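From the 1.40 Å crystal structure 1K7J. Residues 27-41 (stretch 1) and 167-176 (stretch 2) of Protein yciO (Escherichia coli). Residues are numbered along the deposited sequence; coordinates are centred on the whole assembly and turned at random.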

# COMPACT_ATOMS: atom_id res chain seq x y z
N GLY A 27 12.98 9.52 5.27
CA GLY A 27 12.65 9.83 3.89
C GLY A 27 13.03 8.79 2.86
O GLY A 27 13.08 9.08 1.66
N GLY A 28 13.29 7.57 3.30
CA GLY A 28 13.67 6.52 2.38
C GLY A 28 12.50 5.84 1.69
O GLY A 28 11.35 5.92 2.16
N VAL A 29 12.78 5.17 0.58
CA VAL A 29 11.77 4.44 -0.17
C VAL A 29 12.06 2.97 0.06
O VAL A 29 13.19 2.51 -0.14
CB VAL A 29 11.86 4.74 -1.68
CG1 VAL A 29 10.97 3.78 -2.45
CG2 VAL A 29 11.42 6.18 -1.94
N ILE A 30 11.05 2.22 0.49
CA ILE A 30 11.25 0.80 0.75
C ILE A 30 10.29 -0.09 -0.01
O ILE A 30 9.25 0.35 -0.51
CB ILE A 30 11.09 0.47 2.25
CG1 ILE A 30 9.61 0.51 2.65
CG2 ILE A 30 11.88 1.47 3.09
CD1 ILE A 30 9.34 0.04 4.07
N VAL A 31 10.66 -1.36 -0.12
CA VAL A 31 9.83 -2.37 -0.75
C VAL A 31 9.51 -3.31 0.40
O VAL A 31 10.40 -3.77 1.11
CB VAL A 31 10.58 -3.15 -1.85
CG1 VAL A 31 9.75 -4.34 -2.31
CG2 VAL A 31 10.86 -2.23 -3.04
N TYR A 32 8.22 -3.57 0.61
CA TYR A 32 7.83 -4.45 1.70
C TYR A 32 6.70 -5.39 1.28
O TYR A 32 5.93 -5.08 0.38
CB TYR A 32 7.40 -3.64 2.92
CG TYR A 32 6.17 -2.77 2.73
CD1 TYR A 32 6.23 -1.57 2.03
CD2 TYR A 32 4.95 -3.15 3.29
CE1 TYR A 32 5.10 -0.75 1.90
CE2 TYR A 32 3.82 -2.34 3.17
CZ TYR A 32 3.90 -1.15 2.47
OH TYR A 32 2.79 -0.34 2.38
N PRO A 33 6.60 -6.54 1.94
CA PRO A 33 5.56 -7.52 1.61
C PRO A 33 4.19 -7.20 2.18
O PRO A 33 4.08 -6.64 3.27
CB PRO A 33 6.12 -8.81 2.20
CG PRO A 33 6.78 -8.31 3.46
CD PRO A 33 7.51 -7.07 2.98
N THR A 34 3.14 -7.55 1.44
CA THR A 34 1.77 -7.38 1.91
C THR A 34 1.09 -8.71 1.60
O THR A 34 1.71 -9.61 1.02
CB THR A 34 0.99 -6.26 1.17
OG1 THR A 34 0.61 -6.70 -0.14
CG2 THR A 34 1.83 -4.99 1.07
N ASP A 35 -0.17 -8.84 1.99
CA ASP A 35 -0.91 -10.07 1.74
C ASP A 35 -1.18 -10.24 0.24
O ASP A 35 -1.44 -11.35 -0.22
CB ASP A 35 -2.24 -10.03 2.48
CG ASP A 35 -3.02 -8.76 2.19
OD1 ASP A 35 -2.74 -7.74 2.85
OD2 ASP A 35 -3.88 -8.79 1.28
N SER A 36 -1.12 -9.15 -0.51
CA SER A 36 -1.35 -9.18 -1.95
C SER A 36 -0.17 -8.64 -2.74
O SER A 36 -0.26 -7.59 -3.38
CB SER A 36 -2.61 -8.38 -2.29
OG SER A 36 -3.75 -8.89 -1.62
N GLY A 37 0.95 -9.36 -2.68
CA GLY A 37 2.15 -8.95 -3.40
C GLY A 37 3.00 -7.92 -2.67
O GLY A 37 2.63 -7.41 -1.62
N TYR A 38 4.16 -7.63 -3.24
CA TYR A 38 5.06 -6.65 -2.66
C TYR A 38 4.56 -5.24 -2.98
O TYR A 38 3.81 -5.04 -3.93
CB TYR A 38 6.49 -6.86 -3.18
CG TYR A 38 7.24 -7.91 -2.39
CD1 TYR A 38 7.89 -7.57 -1.20
CD2 TYR A 38 7.25 -9.25 -2.79
CE1 TYR A 38 8.53 -8.54 -0.43
CE2 TYR A 38 7.88 -10.23 -2.02
CZ TYR A 38 8.52 -9.86 -0.84
OH TYR A 38 9.15 -10.82 -0.07
N ALA A 39 4.98 -4.27 -2.17
CA ALA A 39 4.56 -2.89 -2.37
C ALA A 39 5.70 -1.93 -2.11
O ALA A 39 6.69 -2.28 -1.49
CB ALA A 39 3.39 -2.57 -1.42
N LEU A 40 5.54 -0.71 -2.62
CA LEU A 40 6.52 0.35 -2.41
C LEU A 40 5.95 1.23 -1.31
O LEU A 40 4.74 1.41 -1.22
CB LEU A 40 6.68 1.19 -3.68
CG LEU A 40 7.43 0.58 -4.86
CD1 LEU A 40 7.11 1.36 -6.13
CD2 LEU A 40 8.93 0.59 -4.58
N GLY A 41 6.82 1.76 -0.45
CA GLY A 41 6.33 2.61 0.62
C GLY A 41 7.29 3.70 1.05
O GLY A 41 8.51 3.58 0.87
N GLN A 167 17.53 1.51 -7.05
CA GLN A 167 16.51 2.55 -7.01
C GLN A 167 15.74 2.73 -5.70
O GLN A 167 15.02 3.71 -5.54
CB GLN A 167 15.51 2.33 -8.15
CG GLN A 167 16.16 2.24 -9.52
CD GLN A 167 17.10 3.40 -9.80
OE1 GLN A 167 16.71 4.57 -9.73
NE2 GLN A 167 18.35 3.08 -10.12
N VAL A 168 15.90 1.79 -4.77
CA VAL A 168 15.22 1.90 -3.48
C VAL A 168 16.24 1.82 -2.35
O VAL A 168 17.38 1.40 -2.56
CB VAL A 168 14.15 0.80 -3.31
CG1 VAL A 168 13.09 0.93 -4.40
CG2 VAL A 168 14.79 -0.58 -3.35
N ASP A 169 15.83 2.21 -1.16
CA ASP A 169 16.72 2.23 -0.01
C ASP A 169 16.70 0.98 0.85
O ASP A 169 17.67 0.66 1.54
CB ASP A 169 16.41 3.47 0.83
CG ASP A 169 16.44 4.74 -0.01
OD1 ASP A 169 17.47 4.98 -0.67
OD2 ASP A 169 15.45 5.49 -0.01
N LEU A 170 15.58 0.26 0.80
CA LEU A 170 15.45 -0.97 1.57
C LEU A 170 14.48 -1.91 0.90
O LEU A 170 13.46 -1.48 0.35
CB LEU A 170 14.95 -0.68 2.98
CG LEU A 170 14.56 -1.92 3.81
CD1 LEU A 170 15.81 -2.75 4.11
CD2 LEU A 170 13.88 -1.49 5.10
N ILE A 171 14.81 -3.20 0.93
CA ILE A 171 13.93 -4.22 0.39
C ILE A 171 13.79 -5.23 1.52
O ILE A 171 14.79 -5.75 2.02
CB ILE A 171 14.52 -4.92 -0.84
CG1 ILE A 171 14.60 -3.94 -2.01
CG2 ILE A 171 13.66 -6.13 -1.21
CD1 ILE A 171 15.32 -4.49 -3.23
N ILE A 172 12.56 -5.46 1.94
CA ILE A 172 12.31 -6.43 3.00
C ILE A 172 11.88 -7.74 2.37
O ILE A 172 10.84 -7.80 1.72
CB ILE A 172 11.19 -5.95 3.96
CG1 ILE A 172 11.65 -4.71 4.73
CG2 ILE A 172 10.83 -7.07 4.93
CD1 ILE A 172 10.56 -4.08 5.58
N HIS A 173 12.69 -8.76 2.56
CA HIS A 173 12.40 -10.09 2.05
C HIS A 173 11.41 -10.70 3.04
O HIS A 173 11.75 -10.96 4.19
CB HIS A 173 13.69 -10.92 2.01
CG HIS A 173 13.51 -12.33 1.55
ND1 HIS A 173 12.59 -13.19 2.11
CD2 HIS A 173 14.17 -13.05 0.61
CE1 HIS A 173 12.70 -14.38 1.54
NE2 HIS A 173 13.65 -14.32 0.63
N GLY A 174 10.17 -10.90 2.59
CA GLY A 174 9.15 -11.47 3.45
C GLY A 174 8.59 -12.74 2.84
O GLY A 174 7.43 -13.08 3.07
N GLY A 175 9.41 -13.42 2.06
CA GLY A 175 8.98 -14.65 1.42
C GLY A 175 8.52 -14.47 -0.01
O GLY A 175 8.56 -13.37 -0.57
N TYR A 176 8.09 -15.58 -0.61
CA TYR A 176 7.61 -15.57 -1.99
C TYR A 176 6.09 -15.48 -1.92
O TYR A 176 5.42 -16.39 -1.42
CB TYR A 176 8.07 -16.84 -2.70
CG TYR A 176 9.57 -16.85 -2.90
CD1 TYR A 176 10.44 -16.97 -1.81
CD2 TYR A 176 10.13 -16.66 -4.16
CE1 TYR A 176 11.83 -16.89 -1.98
CE2 TYR A 176 11.51 -16.57 -4.34
CZ TYR A 176 12.35 -16.69 -3.25
OH TYR A 176 13.71 -16.58 -3.42

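Strand 30-34 lies beside strand 170-173, the two running parallel at 14°, while its other hydrogen-bonding edge pairs with strand 37-41 of the same hairpin (I30 N to G41 O, 2.9 Å; Y32 N to A39 O, 2.9 Å). The parallel ladder zigzags: V31 N donates to L170 O (2.8 Å), and I172 N donates to V31 O (2.9 Å), so V31 offers both its polar backbone atoms to stretch 2. At the entrance, V29 O receives D169 N at 2.8 Å and, weakly, L170 N at 3.4 Å. The D169 carboxylate closes this end, its OD2 accepting V29 N at 2.8 Å. It fits closely over G28, whose CA lies 3.2 Å from D169 OD2; a CB there would be tight against the same oxygen.

Between the strands, side chains pair by face. I30 and L170 share one face, with I30 CG2 against L170 CB at 3.7 Å. V31 and I171 share the other, V31 CB meeting I171 CG1 at 4.1 Å. V168 CG1 is a small knob among three apolar neighbours, 4.1 Å from V29 CG1, 4.1 Å from V31 CG2 and 4.2 Å from L40 CD2. I172 reaches back toward stretch 1, its CD1 4.2 Å from Y32 CB and its CG2 3.9 Å from P33 CD.

Past the ladder, P33, which has no amide hydrogen to give, presses its ring into the space left by G174: P33 CG sits 4.0 Å from G174 CA, and a CB on G174 would clash with that CG. Y38 reaches the same turn from the second hairpin strand. Its ring edge faces the backbone, with Y38 CE1 3.2 Å from I172 O. The Y38 hydroxyl links two peptide groups: Y38 OH accepts a hydrogen bond from G174 N at 2.8 Å, and Y38 OH donates one to G175 O at 2.7 Å.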